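Local coordinates for protein mannan endo-1,6-alpha-mannosidase (Chaetomium thermophilum, PDB 6RY0) that probably cleaves or transfers alpha-1,6-linked mannan as a glycoside hydrolase family 76 enzyme, in a process that carries GPI-anchored glycoproteins into the fungal cell wall, at residues 180-185 against 191-196; 128-133 against 169-174. All blocks are in the same frame, centred on the assembly; numbering follows the deposited sequence.

Interaction 1. Residues 180-185 against 191-196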
ATOM      1  N   LEU A 180      14.995  -6.777   6.755  1.00  7.96           N
ATOM      2  CA  LEU A 180      14.797  -5.495   7.399  1.00  8.12           C
ATOM      3  C   LEU A 180      14.102  -5.655   8.738  1.00  8.19           C
ATOM      4  O   LEU A 180      13.181  -6.446   8.913  1.00  9.07           O
ATOM      5  CB  LEU A 180      13.911  -4.587   6.537  1.00  7.95           C
ATOM      6  CG  LEU A 180      14.490  -4.078   5.233  1.00  8.44           C
ATOM      7  CD1 LEU A 180      13.420  -3.347   4.450  1.00  9.27           C
ATOM      8  CD2 LEU A 180      15.646  -3.165   5.489  1.00  9.19           C
ATOM      9  N   ARG A 181      14.542  -4.815   9.670  1.00  8.55           N
ATOM     10  CA  ARG A 181      13.811  -4.524  10.886  1.00  8.88           C
ATOM     11  C   ARG A 181      12.617  -3.631  10.582  1.00  8.96           C
ATOM     12  O   ARG A 181      12.609  -2.874   9.617  1.00  9.96           O
ATOM     13  CB  ARG A 181      14.733  -3.865  11.918  1.00  9.51           C
ATOM     14  CG  ARG A 181      15.904  -4.762  12.323  1.00  9.63           C
ATOM     15  CD  ARG A 181      16.972  -3.973  13.044  1.00 10.42           C
ATOM     16  NE  ARG A 181      18.124  -4.795  13.414  1.00 10.85           N
ATOM     17  CZ  ARG A 181      18.270  -5.381  14.607  1.00 11.75           C
ATOM     18  NH1 ARG A 181      17.305  -5.298  15.515  1.00 11.60           N
ATOM     19  NH2 ARG A 181      19.388  -6.041  14.884  1.00 12.96           N
ATOM     20  N   TRP A 182      11.618  -3.690  11.446  0.95  9.25           N
ATOM     21  CA  TRP A 182      10.446  -2.860  11.311  0.95  9.83           C
ATOM     22  C   TRP A 182      10.810  -1.386  11.305  0.95 10.35           C
ATOM     23  O   TRP A 182      10.346  -0.626  10.453  0.95 11.64           O
ATOM     24  CB  TRP A 182       9.492  -3.194  12.446  0.95 10.64           C
ATOM     25  CG  TRP A 182       8.203  -2.497  12.413  0.95 13.55           C
ATOM     26  CD1 TRP A 182       7.582  -1.897  11.345  0.95 15.51           C
ATOM     27  CD2 TRP A 182       7.323  -2.374  13.499  0.95 16.39           C
ATOM     28  NE1 TRP A 182       6.337  -1.422  11.717  0.95 18.44           N
ATOM     29  CE2 TRP A 182       6.175  -1.682  13.052  0.95 18.81           C
ATOM     30  CE3 TRP A 182       7.396  -2.768  14.834  0.95 18.63           C
ATOM     31  CZ2 TRP A 182       5.117  -1.390  13.896  0.95 20.63           C
ATOM     32  CZ3 TRP A 182       6.361  -2.485  15.659  0.95 20.78           C
ATOM     33  CH2 TRP A 182       5.235  -1.788  15.201  0.95 21.55           C
ATOM     34  N   GLN A 183      11.586  -0.971  12.305  1.00 10.34           N
ATOM     35  CA  GLN A 183      11.934   0.421  12.526  1.00 10.90           C
ATOM     36  C   GLN A 183      13.270   0.807  11.932  1.00 10.63           C
ATOM     37  O   GLN A 183      14.176  -0.019  11.811  1.00 10.31           O
ATOM     38  CB  GLN A 183      11.933   0.704  14.011  1.00 12.17           C
ATOM     39  CG  GLN A 183      10.574   0.459  14.678  1.00 14.42           C
ATOM     40  CD  GLN A 183       9.497   1.382  14.113  1.00 17.54           C
ATOM     41  OE1 GLN A 183       9.681   2.591  14.065  1.00 19.08           O
ATOM     42  NE2 GLN A 183       8.442   0.799  13.562  1.00 19.16           N
ATOM     43  N   ILE A 184      13.375   2.086  11.561  1.00 10.97           N
ATOM     44  CA  ILE A 184      14.612   2.645  11.061  1.00 11.27           C
ATOM     45  C   ILE A 184      15.541   3.090  12.188  1.00 12.61           C
ATOM     46  O   ILE A 184      16.686   2.691  12.241  1.00 12.82           O
ATOM     47  CB  ILE A 184      14.347   3.736   9.973  1.00 11.57           C
ATOM     48  CG1 ILE A 184      13.711   3.088   8.748  1.00 11.78           C
ATOM     49  CG2 ILE A 184      15.635   4.468   9.622  1.00 12.61           C
ATOM     50  CD1 ILE A 184      13.001   4.064   7.854  1.00 11.86           C
ATOM     51  N   PRO A 185      15.043   3.898  13.135  1.00 14.48           N
ATOM     52  CA  PRO A 185      15.925   4.310  14.239  1.00 16.70           C
ATOM     53  C   PRO A 185      16.169   3.163  15.246  1.00 17.61           C
ATOM     54  O   PRO A 185      15.199   2.554  15.730  1.00 18.45           O
ATOM     55  CB  PRO A 185      15.145   5.473  14.900  1.00 17.82           C
ATOM     56  CG  PRO A 185      14.097   5.876  13.909  1.00 17.92           C
ATOM     57  CD  PRO A 185      13.741   4.588  13.212  1.00 15.54           C
ATOM     58  N   TYR A 191      12.372  -1.963  16.935  1.00 13.01           N
ATOM     59  CA  TYR A 191      13.577  -2.187  16.142  1.00 11.81           C
ATOM     60  C   TYR A 191      14.004  -3.655  16.186  1.00 10.97           C
ATOM     61  O   TYR A 191      14.651  -4.133  15.269  1.00 10.90           O
ATOM     62  CB  TYR A 191      14.701  -1.302  16.647  1.00 13.18           C
ATOM     63  CG  TYR A 191      15.968  -1.305  15.808  1.00 12.89           C
ATOM     64  CD1 TYR A 191      16.030  -0.653  14.571  1.00 12.48           C
ATOM     65  CD2 TYR A 191      17.114  -1.912  16.279  1.00 13.44           C
ATOM     66  CE1 TYR A 191      17.212  -0.618  13.837  1.00 13.04           C
ATOM     67  CE2 TYR A 191      18.286  -1.883  15.559  1.00 13.40           C
ATOM     68  CZ  TYR A 191      18.337  -1.236  14.341  1.00 13.75           C
ATOM     69  OH  TYR A 191      19.532  -1.218  13.637  1.00 15.71           O
ATOM     70  N   ASN A 192      13.627  -4.368  17.246  1.00 11.17           N
ATOM     71  CA  ASN A 192      13.932  -5.785  17.382  1.00 11.34           C
ATOM     72  C   ASN A 192      12.966  -6.722  16.651  1.00 10.56           C
ATOM     73  O   ASN A 192      13.155  -7.929  16.697  1.00 11.05           O
ATOM     74  CB  ASN A 192      13.972  -6.165  18.867  1.00 13.43           C
ATOM     75  CG  ASN A 192      12.608  -6.051  19.558  1.00 15.94           C
ATOM     76  OD1 ASN A 192      11.755  -5.273  19.186  1.00 17.63           O
ATOM     77  ND2 ASN A 192      12.417  -6.840  20.595  1.00 18.98           N
ATOM     78  N   TYR A 193      11.960  -6.175  15.974  1.00 10.10           N
ATOM     79  CA  TYR A 193      10.972  -6.976  15.265  1.00  9.94           C
ATOM     80  C   TYR A 193      11.273  -6.912  13.770  1.00  9.60           C
ATOM     81  O   TYR A 193      11.225  -5.842  13.164  1.00 11.50           O
ATOM     82  CB  TYR A 193       9.578  -6.426  15.551  1.00 10.45           C
ATOM     83  CG  TYR A 193       8.396  -7.271  15.125  1.00 10.65           C
ATOM     84  CD1 TYR A 193       8.300  -8.609  15.483  1.00 12.43           C
ATOM     85  CD2 TYR A 193       7.308  -6.712  14.449  1.00 10.83           C
ATOM     86  CE1 TYR A 193       7.179  -9.367  15.137  1.00 12.30           C
ATOM     87  CE2 TYR A 193       6.192  -7.470  14.113  1.00 11.35           C
ATOM     88  CZ  TYR A 193       6.127  -8.793  14.472  1.00 11.83           C
ATOM     89  OH  TYR A 193       5.037  -9.585  14.169  1.00 13.09           O
ATOM     90  N   LYS A 194      11.611  -8.048  13.177  1.00  8.95           N
ATOM     91  CA  LYS A 194      11.777  -8.125  11.727  1.00  9.43           C
ATOM     92  C   LYS A 194      10.463  -8.648  11.177  1.00 10.00           C
ATOM     93  O   LYS A 194      10.103  -9.801  11.389  1.00 10.63           O
ATOM     94  CB  LYS A 194      12.952  -9.011  11.339  1.00  9.38           C
ATOM     95  CG  LYS A 194      14.310  -8.372  11.630  1.00  9.62           C
ATOM     96  CD  LYS A 194      15.507  -9.083  11.068  1.00 10.09           C
ATOM     97  CE  LYS A 194      16.703  -8.164  11.123  1.00  9.82           C
ATOM     98  NZ  LYS A 194      17.915  -8.741  10.454  1.00 10.43           N
ATOM     99  N   ASN A 195       9.714  -7.770  10.532  1.00 10.52           N
ATOM    100  CA  ASN A 195       8.377  -8.103  10.165  1.00 10.51           C
ATOM    101  C   ASN A 195       8.178  -8.189   8.669  1.00  9.33           C
ATOM    102  O   ASN A 195       8.962  -7.701   7.859  1.00  9.71           O
ATOM    103  CB  ASN A 195       7.367  -7.201  10.824  1.00 11.41           C
ATOM    104  CG  ASN A 195       7.508  -5.765  10.486  1.00 11.45           C
ATOM    105  OD1 ASN A 195       8.417  -5.324   9.773  1.00 14.04           O
ATOM    106  ND2 ASN A 195       6.581  -4.985  11.001  1.00 12.96           N
ATOM    107  N   THR A 196       7.102  -8.869   8.301  1.00  8.62           N
ATOM    108  CA  THR A 196       6.799  -9.044   6.904  1.00  7.83           C
ATOM    109  C   THR A 196       6.610  -7.731   6.195  1.00  7.61           C
ATOM    110  O   THR A 196       7.161  -7.555   5.106  1.00  7.71           O
ATOM    111  CB  THR A 196       5.594  -9.957   6.740  1.00  7.95           C
ATOM    112  OG1 THR A 196       5.952 -11.190   7.347  1.00  9.11           O
ATOM    113  CG2 THR A 196       5.236 -10.127   5.284  1.00  8.62           C
TER

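Interaction 2. Residues 128-133 against 169-174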
ATOM      1  N   ASP A 128       8.220   0.265   6.828  1.00  7.78           N
ATOM      2  CA  ASP A 128       6.898   0.208   6.207  1.00  8.41           C
ATOM      3  C   ASP A 128       6.302   1.606   5.986  1.00  7.88           C
ATOM      4  O   ASP A 128       5.732   1.875   4.939  1.00  8.30           O
ATOM      5  CB  ASP A 128       5.928  -0.668   7.035  1.00 10.76           C
ATOM      6  CG  ASP A 128       5.826  -0.304   8.530  1.00 11.27           C
ATOM      7  OD1 ASP A 128       6.735   0.327   9.093  1.00 11.75           O
ATOM      8  OD2 ASP A 128       4.796  -0.634   9.150  1.00 14.35           O
ATOM      9  N   ASP A 129       6.425   2.491   6.968  1.00  7.36           N
ATOM     10  CA  ASP A 129       5.875   3.824   6.808  1.00  7.66           C
ATOM     11  C   ASP A 129       6.521   4.528   5.623  1.00  7.15           C
ATOM     12  O   ASP A 129       5.850   5.080   4.748  1.00  7.56           O
ATOM     13  CB  ASP A 129       6.068   4.671   8.064  1.00  9.06           C
ATOM     14  CG  ASP A 129       5.566   4.014   9.294  1.00 10.91           C
ATOM     15  OD1 ASP A 129       6.321   3.310   9.938  1.00 16.41           O
ATOM     16  OD2 ASP A 129       4.404   4.166   9.627  1.00 12.95           O
ATOM     17  N   GLN A 130       7.848   4.522   5.607  1.00  7.14           N
ATOM     18  CA  GLN A 130       8.605   5.110   4.505  1.00  6.74           C
ATOM     19  C   GLN A 130       8.267   4.390   3.193  1.00  6.99           C
ATOM     20  O   GLN A 130       8.088   5.031   2.145  1.00  7.24           O
ATOM     21  CB  GLN A 130      10.106   4.991   4.806  1.00  7.07           C
ATOM     22  CG  GLN A 130      10.964   5.660   3.769  1.00  7.18           C
ATOM     23  CD  GLN A 130      12.409   5.217   3.774  1.00  7.36           C
ATOM     24  OE1 GLN A 130      12.735   4.133   4.274  1.00  8.58           O
ATOM     25  NE2 GLN A 130      13.280   6.026   3.182  1.00  7.43           N
ATOM     26  N   GLY A 131       8.159   3.075   3.260  1.00  7.39           N
ATOM     27  CA  GLY A 131       7.847   2.278   2.102  1.00  8.04           C
ATOM     28  C   GLY A 131       6.538   2.633   1.468  1.00  7.27           C
ATOM     29  O   GLY A 131       6.474   2.681   0.240  1.00  8.29           O
ATOM     30  N   PHE A 132       5.498   2.872   2.265  1.00  7.60           N
ATOM     31  CA  PHE A 132       4.203   3.222   1.668  1.00  7.59           C
ATOM     32  C   PHE A 132       4.270   4.528   0.893  1.00  6.92           C
ATOM     33  O   PHE A 132       3.649   4.648  -0.162  1.00  7.38           O
ATOM     34  CB  PHE A 132       3.101   3.243   2.713  1.00  9.18           C
ATOM     35  CG  PHE A 132       2.408   1.945   2.852  1.00 12.20           C
ATOM     36  CD1 PHE A 132       1.322   1.650   2.073  1.00 16.12           C
ATOM     37  CD2 PHE A 132       2.857   0.982   3.750  1.00 13.99           C
ATOM     38  CE1 PHE A 132       0.681   0.405   2.168  1.00 18.15           C
ATOM     39  CE2 PHE A 132       2.230  -0.251   3.819  1.00 17.06           C
ATOM     40  CZ  PHE A 132       1.145  -0.508   3.009  1.00 18.41           C
ATOM     41  N   TRP A 133       5.012   5.522   1.392  1.00  6.89           N
ATOM     42  CA  TRP A 133       5.214   6.749   0.625  1.00  6.80           C
ATOM     43  C   TRP A 133       5.988   6.468  -0.645  1.00  6.04           C
ATOM     44  O   TRP A 133       5.648   6.976  -1.709  1.00  6.96           O
ATOM     45  CB  TRP A 133       5.922   7.807   1.477  1.00  7.49           C
ATOM     46  CG  TRP A 133       5.039   8.461   2.490  1.00  6.99           C
ATOM     47  CD1 TRP A 133       4.910   8.164   3.797  1.00  8.42           C
ATOM     48  CD2 TRP A 133       4.150   9.562   2.239  1.00  6.85           C
ATOM     49  NE1 TRP A 133       3.988   9.018   4.388  1.00  9.02           N
ATOM     50  CE2 TRP A 133       3.531   9.900   3.448  1.00  7.91           C
ATOM     51  CE3 TRP A 133       3.822  10.284   1.095  1.00  8.11           C
ATOM     52  CZ2 TRP A 133       2.595  10.941   3.540  1.00  9.60           C
ATOM     53  CZ3 TRP A 133       2.905  11.319   1.189  1.00 10.12           C
ATOM     54  CH2 TRP A 133       2.308  11.637   2.401  1.00 10.44           C
ATOM     55  N   PRO A 169      23.523  -0.618   3.717  1.00 10.56           N
ATOM     56  CA  PRO A 169      24.028  -1.773   4.457  1.00 11.67           C
ATOM     57  C   PRO A 169      23.658  -1.832   5.937  1.00 11.55           C
ATOM     58  O   PRO A 169      23.493  -2.941   6.465  1.00 12.04           O
ATOM     59  CB  PRO A 169      25.540  -1.697   4.226  1.00 13.74           C
ATOM     60  CG  PRO A 169      25.812  -0.425   3.567  1.00 14.15           C
ATOM     61  CD  PRO A 169      24.584   0.067   2.965  1.00 11.98           C
ATOM     62  N   GLU A 170      23.493  -0.697   6.615  1.00 11.25           N
ATOM     63  CA  GLU A 170      23.165  -0.753   8.052  1.00 11.98           C
ATOM     64  C   GLU A 170      21.763  -1.280   8.317  1.00 11.60           C
ATOM     65  O   GLU A 170      21.447  -1.674   9.461  1.00 13.30           O
ATOM     66  CB  GLU A 170      23.343   0.614   8.727  1.00 12.64           C
ATOM     67  CG  GLU A 170      22.247   1.660   8.490  1.00 13.27           C
ATOM     68  CD  GLU A 170      22.180   2.248   7.085  1.00 12.47           C
ATOM     69  OE1 GLU A 170      23.100   2.040   6.251  1.00 12.64           O
ATOM     70  OE2 GLU A 170      21.193   2.957   6.827  1.00 13.34           O
ATOM     71  N   ARG A 171      20.939  -1.330   7.265  1.00 10.00           N
ATOM     72  CA  ARG A 171      19.604  -1.880   7.435  1.00  9.42           C
ATOM     73  C   ARG A 171      19.557  -3.397   7.203  1.00  9.50           C
ATOM     74  O   ARG A 171      18.497  -3.991   7.330  1.00  9.68           O
ATOM     75  CB  ARG A 171      18.594  -1.160   6.546  1.00  9.12           C
ATOM     76  CG  ARG A 171      18.447   0.296   6.887  1.00  9.30           C
ATOM     77  CD  ARG A 171      17.137   0.897   6.365  1.00  9.14           C
ATOM     78  NE  ARG A 171      17.133   2.343   6.544  1.00  8.78           N
ATOM     79  CZ  ARG A 171      16.253   3.186   6.024  1.00  8.90           C
ATOM     80  NH1 ARG A 171      15.158   2.752   5.426  1.00  8.91           N
ATOM     81  NH2 ARG A 171      16.501   4.480   6.090  1.00 10.38           N
ATOM     82  N   HIS A 172      20.700  -4.011   6.880  1.00 10.01           N
ATOM     83  CA  HIS A 172      20.775  -5.449   6.602  1.00 10.27           C
ATOM     84  C   HIS A 172      21.892  -6.057   7.399  1.00 11.17           C
ATOM     85  O   HIS A 172      22.989  -6.222   6.895  1.00 14.51           O
ATOM     86  CB  HIS A 172      20.997  -5.673   5.096  1.00 10.91           C
ATOM     87  CG  HIS A 172      19.888  -5.120   4.286  1.00 10.59           C
ATOM     88  ND1 HIS A 172      18.773  -5.854   3.977  1.00 10.15           N
ATOM     89  CD2 HIS A 172      19.665  -3.860   3.835  1.00 10.00           C
ATOM     90  CE1 HIS A 172      17.915  -5.077   3.339  1.00 10.56           C
ATOM     91  NE2 HIS A 172      18.426  -3.858   3.249  1.00 10.11           N
ATOM     92  N   ASP A 173      21.591  -6.456   8.619  1.00 10.97           N
ATOM     93  CA  ASP A 173      22.578  -7.067   9.475  1.00 11.01           C
ATOM     94  C   ASP A 173      22.417  -8.595   9.492  1.00 10.93           C
ATOM     95  O   ASP A 173      21.623  -9.151   8.739  1.00 12.51           O
ATOM     96  CB  ASP A 173      22.590  -6.397  10.872  1.00 11.80           C
ATOM     97  CG  ASP A 173      21.394  -6.724  11.750  1.00 11.51           C
ATOM     98  OD1 ASP A 173      20.765  -7.772  11.581  1.00 11.07           O
ATOM     99  OD2 ASP A 173      21.118  -5.916  12.670  1.00 14.25           O
ATOM    100  N   GLY A 174      23.218  -9.279  10.304  1.00 12.42           N
ATOM    101  CA  GLY A 174      23.254 -10.726  10.264  1.00 13.07           C
ATOM    102  C   GLY A 174      22.209 -11.391  11.132  1.00 12.57           C
ATOM    103  O   GLY A 174      22.063 -12.612  11.053  1.00 13.22           O
TER

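Interaction 1. Residues 180-185 against 191-196
R181 lays its side chain over one face of the Y191 ring. Its CD sits above the ring centre, 3.4 Å from the centroid, in a CH-pi contact, and the guanidinium beyond it stacks flat on the aromatic plane, tilted by 10°. At the edge of the guanidinium, NH1 gives a straight hydrogen bond of 2.9 Å to Y191 O, reaching that oxygen from above its carbonyl plane. Y191 thus holds the arginine with both ring and backbone. One step on, W182 N bonds to Y193 O at 2.8 Å. The indole lies between two amides: N195 ND2 comes over one face, 3.3 Å from W182 CD1, and Q183 NE2 sits above the centre of the opposite face. Q183 bends at chi2 (-62°), which folds its amide back onto that neighbouring ring, while its OE1 is bonded to N188. In the (alpha/alpha)6 fold of glycoside hydrolase family 76, the two segments lie in the long, mostly irregular connection between helices 155-167 and 196-213, whose strand 193-195 pairs antiparallel with 245-247. N195 is the N-cap of helix 196-213: with CG between the backbone N and the carbonyl carbon (chi1 61°), its OD1 turns back to a backbone N in the first turn. K194 runs its aliphatic chain past L180 O and brings CE to 3.7 Å from R181 CG. The two like charges share D173, which makes salt bridges to R181 NH2 and K194 NZ; NZ also bonds to T175 O and G178 O. Further out, D244 takes the Y193 hydroxyl.

Interaction 2. Residues 128-133 against 169-174
R171 reaches Q130 on helix 127-142 from a short 3-10 turn that follows helix 155-167. The turn opens at P169, whose O accepts H172 N at 3.0 Å; E170 bonds to S168 through OE1. R171 then leaves the turn with CG anti to its carbonyl carbon (chi1 -63°) and a chain extended from CG to NE, long enough to bridge the gap to the helix alongside T165 and Q166. Its NH1 meets Q130 OE1 at 3.0 Å, the oxygen lying at the guanidinium edge and the N-H directed onto a lone pair in the carbonyl plane. Amide and guanidinium are turned 45° against each other, so they meet through this one bond and do not stack. Past it, H172 NE2 is tied back to Q166 O, and D173 OD1, besides its salt bridge to K194, bonds to T175 OG1. On the helix side, Q130 is buried: OE1 also accepts Q166 NE2, while NE2 bonds to T165 OG1 and D115 O. R171 NH1 can only donate and D115 O can only accept, which sets which end of the amide is the oxygen, and the guanidinium charge probably polarises its carbonyl further.

Interactions 1 and 2 have centres about 7 Å apart and touch at several points. R181 NH2 meets D173 OD2 at 2.8 Å in a salt bridge, tying the end of 169-174 to the connection that follows. W182 NE1 lies 3.1 Å from D128 OD2, a probable hydrogen bond that anchors the indole to helix 127-142. Methyl groups pack on R171 between these points: L180 CD2 is 3.5 Å from R171 O, and I184 CD1 is 3.5 Å from R171 NH1. D129, the residue after D128 on helix 127-142, binds a second calcium in another structure of this protein, though none is bound here; the side chains of D129 and Q183 are about 5 Å apart.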